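Local coordinates for 3-deoxy-manno-octulosonate cytidylyltransferase (Escherichia coli, PDB 1GQ9), which catalyses the transfer of CMP from CTP to 3-deoxy-D-manno-octulosonate (KDO), releasing diphosphate, and so probably activates the sugar for lipopolysaccharide synthesis, at residues V4-A9 and W47-D52; M68-H73 and L80-H85. All coordinates share one frame; numbering follows the deposited sequence.

Interaction 1: V4-A9 and W47-D52; sequences VIVIPA and WVATDD. With CTP (cytidine-5'-triphosphate), chain D.
Ala-9 N donates to Ala-49 O at 2.7 Å. The bond is fairly straight, 163° at the hydrogen. It is the last of four backbone bonds that zip the two strands in parallel. Trp-47 N gives a nearly linear bond to Ile-5 O at 2.9 Å. Ile-7 then binds both ways: its N donates to Trp-47 O, and its O accepts from Ala-49 N, which lies well above the carbonyl plane. These neighbouring parallel strands belong to the central mixed sheet of the cytidylyltransferase, a member of the GT-A clan. Val-6, Pro-8, Trp-47 and Ala-49 share one face of the sheet, where Val-6 CG1 lies 4.1 Å from Ala-49 CB. Helix 76-84 covers part of this face through Leu-80, Arg-79 and Val-83. On the other face, Val-48 CG1 is anti to its backbone N (chi1 178°). This puts the methyl 3.8 Å from Ala-9 CB and close to Ile-7 O. Helices 29-38 and 53-61 pack there. Toward the C-terminal end of segment 4-9 the sheet meets the nucleotide: CTP O3' donates to Pro-8 O, and Pro-8 CB lies beside the base O2. Arg-10 N and Gly-97 N also bind CTP.

Interaction 2: M68-H73 and L80-H85; sequences MTRNDH and LVEVMH. With CTP (cytidine-5'-triphosphate), chain D.
Glu-82 reaches from helix 76-84 to the loop 68-73 that leads into this helix, and its carboxylate holds the loop by a bifurcated hydrogen bond from Arg-70 N. The donor lies 3.0 Å from Glu-82 OE1 and 3.1 Å from Glu-82 OE2. Each oxygen uses its syn lone pair. A His-carboxylate hydrogen bond adds to this: His-73 NE2 donates to Glu-82 OE1, which lies at the edge of the imidazole near its plane. At 2.5 Å from NE2 to OE1 it is very short, and that length is doubtful. Glu-82 gets there with CG anti to the backbone N (chi1 -168°) and an extended chain beyond. The tight side is formed by the buried Thr-69 and Val-83, whose CG2 methyls meet at 4.0 Å. Thr-69 CB and CG2 also lie beside the carboxylate, while Thr-69 OG1 is hydrogen-bonded to Thr-50 O. The solvent side is looser. There the exposed Arg-70 bends back at chi3 (-65°), and its guanidinium stacks over the carboxylate with the planes 28° apart. Glu-82 OE1 lies over the guanidinium centre, so the long ion pair with Arg-70 NH2 rests on charge alone. Asp-72 joins the network by another long pair to Arg-70 NE. The loop also borders the nucleotide: His-73 O lies 2.9 Å from CTP N4.

In the fold
Interaction 1 closes before interaction 2 opens along the chain, and their centres are about 9 Å apart. Strand 45-50 lies between strands 3-9 and 65-68 in the mixed sheet. Segment 68-73 leaves the end of strand 65-68, and helix 76-84 then folds back over the sheet. The two contacts touch directly. Their segments are joined at Thr-50 and Thr-69, Met-68 packs on Thr-50 and Asp-51, and Leu-80 CD1 packs on Val-6 CB. Both contacts border the same CTP. The end of segment 4-9 and the loop 68-73 thus line one nucleotide pocket.

Interaction 1: V4-A9 and W47-D52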
loop_
_atom_site.group_PDB
_atom_site.type_symbol
_atom_site.label_atom_id
_atom_site.label_comp_id
_atom_site.label_asym_id
_atom_site.label_seq_id
_atom_site.Cartn_x
_atom_site.Cartn_y
_atom_site.Cartn_z
ATOM N N VAL A 4 -15.461 -24.027 -4.878
ATOM C CA VAL A 4 -16.555 -24.175 -3.931
ATOM C C VAL A 4 -16.729 -22.888 -3.137
ATOM O O VAL A 4 -15.802 -22.084 -3.024
ATOM C CB VAL A 4 -16.301 -25.349 -2.952
ATOM C CG1 VAL A 4 -15.913 -26.588 -3.727
ATOM C CG2 VAL A 4 -15.217 -24.982 -1.958
ATOM N N ILE A 5 -17.925 -22.694 -2.596
ATOM C CA ILE A 5 -18.219 -21.511 -1.802
ATOM C C ILE A 5 -18.364 -21.925 -0.349
ATOM O O ILE A 5 -18.974 -22.947 -0.043
ATOM C CB ILE A 5 -19.528 -20.817 -2.265
ATOM C CG1 ILE A 5 -19.343 -20.218 -3.663
ATOM C CG2 ILE A 5 -19.904 -19.722 -1.298
ATOM C CD1 ILE A 5 -20.576 -19.508 -4.208
ATOM N N VAL A 6 -17.787 -21.137 0.547
ATOM C CA VAL A 6 -17.873 -21.431 1.967
ATOM C C VAL A 6 -18.461 -20.227 2.680
ATOM O O VAL A 6 -18.093 -19.090 2.396
ATOM C CB VAL A 6 -16.500 -21.758 2.553
ATOM C CG1 VAL A 6 -16.644 -22.118 4.014
ATOM C CG2 VAL A 6 -15.873 -22.911 1.782
ATOM N N ILE A 7 -19.378 -20.479 3.605
ATOM C CA ILE A 7 -20.037 -19.410 4.336
ATOM C C ILE A 7 -19.908 -19.557 5.847
ATOM O O ILE A 7 -20.662 -20.307 6.471
ATOM C CB ILE A 7 -21.522 -19.368 3.982
ATOM C CG1 ILE A 7 -21.676 -19.163 2.477
ATOM C CG2 ILE A 7 -22.206 -18.258 4.755
ATOM C CD1 ILE A 7 -23.099 -19.309 1.984
ATOM N N PRO A 8 -18.960 -18.829 6.459
ATOM C CA PRO A 8 -18.724 -18.872 7.903
ATOM C C PRO A 8 -19.947 -18.354 8.635
ATOM O O PRO A 8 -20.387 -17.246 8.378
ATOM C CB PRO A 8 -17.528 -17.939 8.085
ATOM C CG PRO A 8 -16.838 -17.982 6.759
ATOM C CD PRO A 8 -18.008 -17.911 5.818
ATOM N N ALA A 9 -20.492 -19.144 9.552
ATOM C CA ALA A 9 -21.676 -18.727 10.290
ATOM C C ALA A 9 -21.588 -19.119 11.754
ATOM O O ALA A 9 -22.263 -20.055 12.195
ATOM C CB ALA A 9 -22.929 -19.344 9.658
ATOM N N TRP A 47 -21.027 -24.713 0.901
ATOM C CA TRP A 47 -20.965 -25.170 2.275
ATOM C C TRP A 47 -21.109 -24.026 3.256
ATOM O O TRP A 47 -20.695 -22.904 2.977
ATOM C CB TRP A 47 -19.623 -25.854 2.551
ATOM C CG TRP A 47 -19.486 -27.219 1.968
ATOM C CD1 TRP A 47 -19.165 -27.539 0.682
ATOM C CD2 TRP A 47 -19.717 -28.451 2.646
ATOM N NE1 TRP A 47 -19.185 -28.900 0.517
ATOM C CE2 TRP A 47 -19.524 -29.484 1.709
ATOM C CE3 TRP A 47 -20.076 -28.784 3.959
ATOM C CZ2 TRP A 47 -19.680 -30.834 2.042
ATOM C CZ3 TRP A 47 -20.231 -30.125 4.289
ATOM C CH2 TRP A 47 -20.033 -31.132 3.334
ATOM N N VAL A 48 -21.706 -24.317 4.407
ATOM C CA VAL A 48 -21.836 -23.322 5.461
ATOM C C VAL A 48 -20.951 -23.880 6.574
ATOM O O VAL A 48 -21.075 -25.048 6.940
ATOM C CB VAL A 48 -23.283 -23.186 5.996
ATOM C CG1 VAL A 48 -23.311 -22.163 7.128
ATOM C CG2 VAL A 48 -24.225 -22.760 4.886
ATOM N N ALA A 49 -20.040 -23.055 7.080
ATOM C CA ALA A 49 -19.135 -23.465 8.146
ATOM C C ALA A 49 -19.683 -22.963 9.469
ATOM O O ALA A 49 -19.707 -21.762 9.714
ATOM C CB ALA A 49 -17.747 -22.883 7.904
ATOM N N THR A 50 -20.129 -23.873 10.325
ATOM C CA THR A 50 -20.661 -23.449 11.612
ATOM C C THR A 50 -19.887 -23.959 12.828
ATOM O O THR A 50 -19.070 -24.873 12.735
ATOM C CB THR A 50 -22.125 -23.861 11.778
ATOM O OG1 THR A 50 -22.610 -23.351 13.026
ATOM C CG2 THR A 50 -22.267 -25.379 11.761
ATOM N N ASP A 51 -20.149 -23.346 13.974
ATOM C CA ASP A 51 -19.480 -23.730 15.202
ATOM C C ASP A 51 -20.516 -24.162 16.226
ATOM O O ASP A 51 -20.257 -25.029 17.064
ATOM C CB ASP A 51 -18.645 -22.556 15.735
ATOM C CG ASP A 51 -19.488 -21.346 16.108
ATOM O OD1 ASP A 51 -20.600 -21.181 15.563
ATOM O OD2 ASP A 51 -19.024 -20.549 16.949
ATOM N N ASP A 52 -21.690 -23.547 16.156
ATOM C CA ASP A 52 -22.774 -23.892 17.063
ATOM C C ASP A 52 -23.793 -24.748 16.306
ATOM O O ASP A 52 -23.966 -24.588 15.102
ATOM C CB ASP A 52 -23.429 -22.615 17.594
ATOM C CG ASP A 52 -24.612 -22.900 18.496
ATOM O OD1 ASP A 52 -25.661 -23.319 17.971
ATOM O OD2 ASP A 52 -24.493 -22.719 19.732
HETATM N N1 CTP D . -16.946 -15.649 11.543
HETATM C C2 CTP D . -16.807 -16.997 11.825
HETATM N N3 CTP D . -15.841 -17.426 12.826
HETATM C C4 CTP D . -15.087 -16.595 13.472
HETATM C C5 CTP D . -15.251 -15.144 13.152
HETATM C C6 CTP D . -16.151 -14.741 12.219
HETATM O O2 CTP D . -17.454 -17.881 11.288
HETATM N N4 CTP D . -14.225 -16.995 14.364
HETATM C "C1'" CTP D . -17.920 -15.186 10.528
HETATM C "C2'" CTP D . -19.234 -14.613 11.098
HETATM O "O2'" CTP D . -20.077 -15.613 11.679
HETATM C "C3'" CTP D . -19.835 -13.886 9.890
HETATM C "C4'" CTP D . -18.592 -13.266 9.236
HETATM O "O4'" CTP D . -17.477 -14.091 9.662
HETATM O "O3'" CTP D . -20.419 -14.791 8.942
HETATM C "C5'" CTP D . -18.436 -11.759 9.603
HETATM O "O5'" CTP D . -17.585 -11.591 10.750
HETATM P PA CTP D . -17.795 -10.378 11.775
HETATM O O1A CTP D . -16.534 -10.110 12.531
HETATM O O2A CTP D . -18.122 -9.163 10.968
HETATM O O3A CTP D . -19.030 -10.750 12.757
HETATM P PB CTP D . -18.635 -11.321 14.227
HETATM O O1B CTP D . -17.544 -12.332 14.083
HETATM O O2B CTP D . -19.822 -12.036 14.792
HETATM O O3B CTP D . -18.106 -10.109 15.184
HETATM P PG CTP D . -18.925 -8.707 15.142
HETATM O O1G CTP D . -18.375 -7.744 16.141
HETATM O O2G CTP D . -20.370 -8.945 15.433
HETATM O O3G CTP D . -18.777 -8.056 13.683
#

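Interaction 2: M68-H73 and L80-H85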
loop_
_atom_site.group_PDB
_atom_site.type_symbol
_atom_site.label_atom_id
_atom_site.label_comp_id
_atom_site.label_asym_id
_atom_site.label_seq_id
_atom_site.Cartn_x
_atom_site.Cartn_y
_atom_site.Cartn_z
ATOM N N MET A 68 -19.620 -28.957 10.551
ATOM C CA MET A 68 -19.226 -28.513 11.880
ATOM C C MET A 68 -17.741 -28.213 11.940
ATOM O O MET A 68 -16.927 -28.954 11.392
ATOM C CB MET A 68 -19.560 -29.594 12.910
ATOM C CG MET A 68 -21.046 -29.734 13.214
ATOM S SD MET A 68 -21.760 -28.161 13.775
ATOM C CE MET A 68 -20.855 -27.921 15.345
ATOM N N THR A 69 -17.399 -27.130 12.631
ATOM C CA THR A 69 -16.012 -26.700 12.770
ATOM C C THR A 69 -15.697 -26.232 14.196
ATOM O O THR A 69 -16.603 -25.984 15.000
ATOM C CB THR A 69 -15.696 -25.523 11.825
ATOM O OG1 THR A 69 -16.496 -24.388 12.193
ATOM C CG2 THR A 69 -15.986 -25.903 10.378
ATOM N N ARG A 70 -14.405 -26.095 14.491
ATOM C CA ARG A 70 -13.951 -25.654 15.805
ATOM C C ARG A 70 -14.562 -24.337 16.251
ATOM O O ARG A 70 -14.741 -23.415 15.458
ATOM C CB ARG A 70 -12.426 -25.534 15.833
ATOM C CG ARG A 70 -11.735 -26.866 16.040
ATOM C CD ARG A 70 -10.263 -26.683 16.306
ATOM N NE ARG A 70 -9.601 -26.129 15.138
ATOM C CZ ARG A 70 -9.467 -26.778 13.988
ATOM N NH1 ARG A 70 -9.949 -28.008 13.863
ATOM N NH2 ARG A 70 -8.859 -26.194 12.963
ATOM N N ASN A 71 -14.854 -24.251 17.544
ATOM C CA ASN A 71 -15.460 -23.068 18.143
ATOM C C ASN A 71 -14.438 -22.120 18.778
ATOM O O ASN A 71 -14.799 -21.258 19.583
ATOM C CB ASN A 71 -16.479 -23.519 19.196
ATOM C CG ASN A 71 -15.926 -24.601 20.131
ATOM O OD1 ASN A 71 -15.346 -25.599 19.685
ATOM N ND2 ASN A 71 -16.122 -24.411 21.433
ATOM N N ASP A 72 -13.170 -22.276 18.395
ATOM C CA ASP A 72 -12.068 -21.471 18.930
ATOM C C ASP A 72 -11.533 -20.413 17.973
ATOM O O ASP A 72 -10.990 -19.403 18.415
ATOM C CB ASP A 72 -10.922 -22.392 19.336
ATOM C CG ASP A 72 -10.689 -23.502 18.323
ATOM O OD1 ASP A 72 -10.410 -23.197 17.142
ATOM O OD2 ASP A 72 -10.797 -24.687 18.704
ATOM N N HIS A 73 -11.682 -20.657 16.673
ATOM C CA HIS A 73 -11.211 -19.738 15.626
ATOM C C HIS A 73 -11.318 -18.254 15.959
ATOM O O HIS A 73 -12.364 -17.781 16.406
ATOM C CB HIS A 73 -11.970 -19.980 14.319
ATOM C CG HIS A 73 -11.638 -21.278 13.658
ATOM N ND1 HIS A 73 -10.341 -21.674 13.412
ATOM C CD2 HIS A 73 -12.434 -22.247 13.145
ATOM C CE1 HIS A 73 -10.353 -22.831 12.773
ATOM N NE2 HIS A 73 -11.609 -23.200 12.598
ATOM N N LEU A 80 -12.112 -21.071 7.548
ATOM C CA LEU A 80 -12.106 -21.489 6.147
ATOM C C LEU A 80 -11.005 -22.522 5.923
ATOM O O LEU A 80 -11.214 -23.510 5.220
ATOM C CB LEU A 80 -11.873 -20.283 5.235
ATOM C CG LEU A 80 -11.647 -20.537 3.747
ATOM C CD1 LEU A 80 -12.873 -21.154 3.124
ATOM C CD2 LEU A 80 -11.336 -19.218 3.068
ATOM N N VAL A 81 -9.839 -22.286 6.527
ATOM C CA VAL A 81 -8.696 -23.192 6.415
ATOM C C VAL A 81 -9.099 -24.604 6.836
ATOM O O VAL A 81 -8.771 -25.582 6.162
ATOM C CB VAL A 81 -7.512 -22.735 7.324
ATOM C CG1 VAL A 81 -6.397 -23.759 7.274
ATOM C CG2 VAL A 81 -6.982 -21.365 6.882
ATOM N N GLU A 82 -9.813 -24.692 7.957
ATOM C CA GLU A 82 -10.285 -25.958 8.510
ATOM C C GLU A 82 -11.196 -26.692 7.526
ATOM O O GLU A 82 -11.183 -27.915 7.469
ATOM C CB GLU A 82 -11.038 -25.684 9.812
ATOM C CG GLU A 82 -11.353 -26.902 10.648
ATOM C CD GLU A 82 -12.406 -26.613 11.707
ATOM O OE1 GLU A 82 -12.359 -25.523 12.316
ATOM O OE2 GLU A 82 -13.280 -27.478 11.934
ATOM N N VAL A 83 -11.979 -25.937 6.757
ATOM C CA VAL A 83 -12.893 -26.513 5.768
ATOM C C VAL A 83 -12.158 -26.880 4.476
ATOM O O VAL A 83 -12.577 -27.785 3.745
ATOM C CB VAL A 83 -14.044 -25.533 5.415
ATOM C CG1 VAL A 83 -15.081 -26.246 4.553
ATOM C CG2 VAL A 83 -14.678 -24.985 6.684
ATOM N N MET A 84 -11.067 -26.172 4.192
ATOM C CA MET A 84 -10.267 -26.439 2.995
ATOM C C MET A 84 -9.642 -27.836 3.114
ATOM O O MET A 84 -9.328 -28.487 2.118
ATOM C CB MET A 84 -9.185 -25.354 2.855
ATOM C CG MET A 84 -8.104 -25.585 1.799
ATOM S SD MET A 84 -6.770 -26.658 2.388
ATOM C CE MET A 84 -6.050 -25.649 3.703
ATOM N N HIS A 85 -9.498 -28.300 4.350
ATOM C CA HIS A 85 -8.907 -29.599 4.624
ATOM C C HIS A 85 -9.834 -30.771 4.400
ATOM O O HIS A 85 -9.376 -31.884 4.158
ATOM C CB HIS A 85 -8.388 -29.629 6.059
ATOM C CG HIS A 85 -7.137 -28.833 6.259
ATOM N ND1 HIS A 85 -5.946 -29.154 5.643
ATOM C CD2 HIS A 85 -6.891 -27.731 7.006
ATOM C CE1 HIS A 85 -5.019 -28.285 6.005
ATOM N NE2 HIS A 85 -5.566 -27.412 6.832
HETATM N N1 CTP D . -16.946 -15.649 11.543
HETATM C C2 CTP D . -16.807 -16.997 11.825
HETATM N N3 CTP D . -15.841 -17.426 12.826
HETATM C C4 CTP D . -15.087 -16.595 13.472
HETATM C C5 CTP D . -15.251 -15.144 13.152
HETATM C C6 CTP D . -16.151 -14.741 12.219
HETATM O O2 CTP D . -17.454 -17.881 11.288
HETATM N N4 CTP D . -14.225 -16.995 14.364
HETATM C "C1'" CTP D . -17.920 -15.186 10.528
HETATM C "C2'" CTP D . -19.234 -14.613 11.098
HETATM O "O2'" CTP D . -20.077 -15.613 11.679
HETATM C "C3'" CTP D . -19.835 -13.886 9.890
HETATM C "C4'" CTP D . -18.592 -13.266 9.236
HETATM O "O4'" CTP D . -17.477 -14.091 9.662
HETATM O "O3'" CTP D . -20.419 -14.791 8.942
HETATM C "C5'" CTP D . -18.436 -11.759 9.603
HETATM O "O5'" CTP D . -17.585 -11.591 10.750
HETATM P PA CTP D . -17.795 -10.378 11.775
HETATM O O1A CTP D . -16.534 -10.110 12.531
HETATM O O2A CTP D . -18.122 -9.163 10.968
HETATM O O3A CTP D . -19.030 -10.750 12.757
HETATM P PB CTP D . -18.635 -11.321 14.227
HETATM O O1B CTP D . -17.544 -12.332 14.083
HETATM O O2B CTP D . -19.822 -12.036 14.792
HETATM O O3B CTP D . -18.106 -10.109 15.184
HETATM P PG CTP D . -18.925 -8.707 15.142
HETATM O O1G CTP D . -18.375 -7.744 16.141
HETATM O O2G CTP D . -20.370 -8.945 15.433
HETATM O O3G CTP D . -18.777 -8.056 13.683
#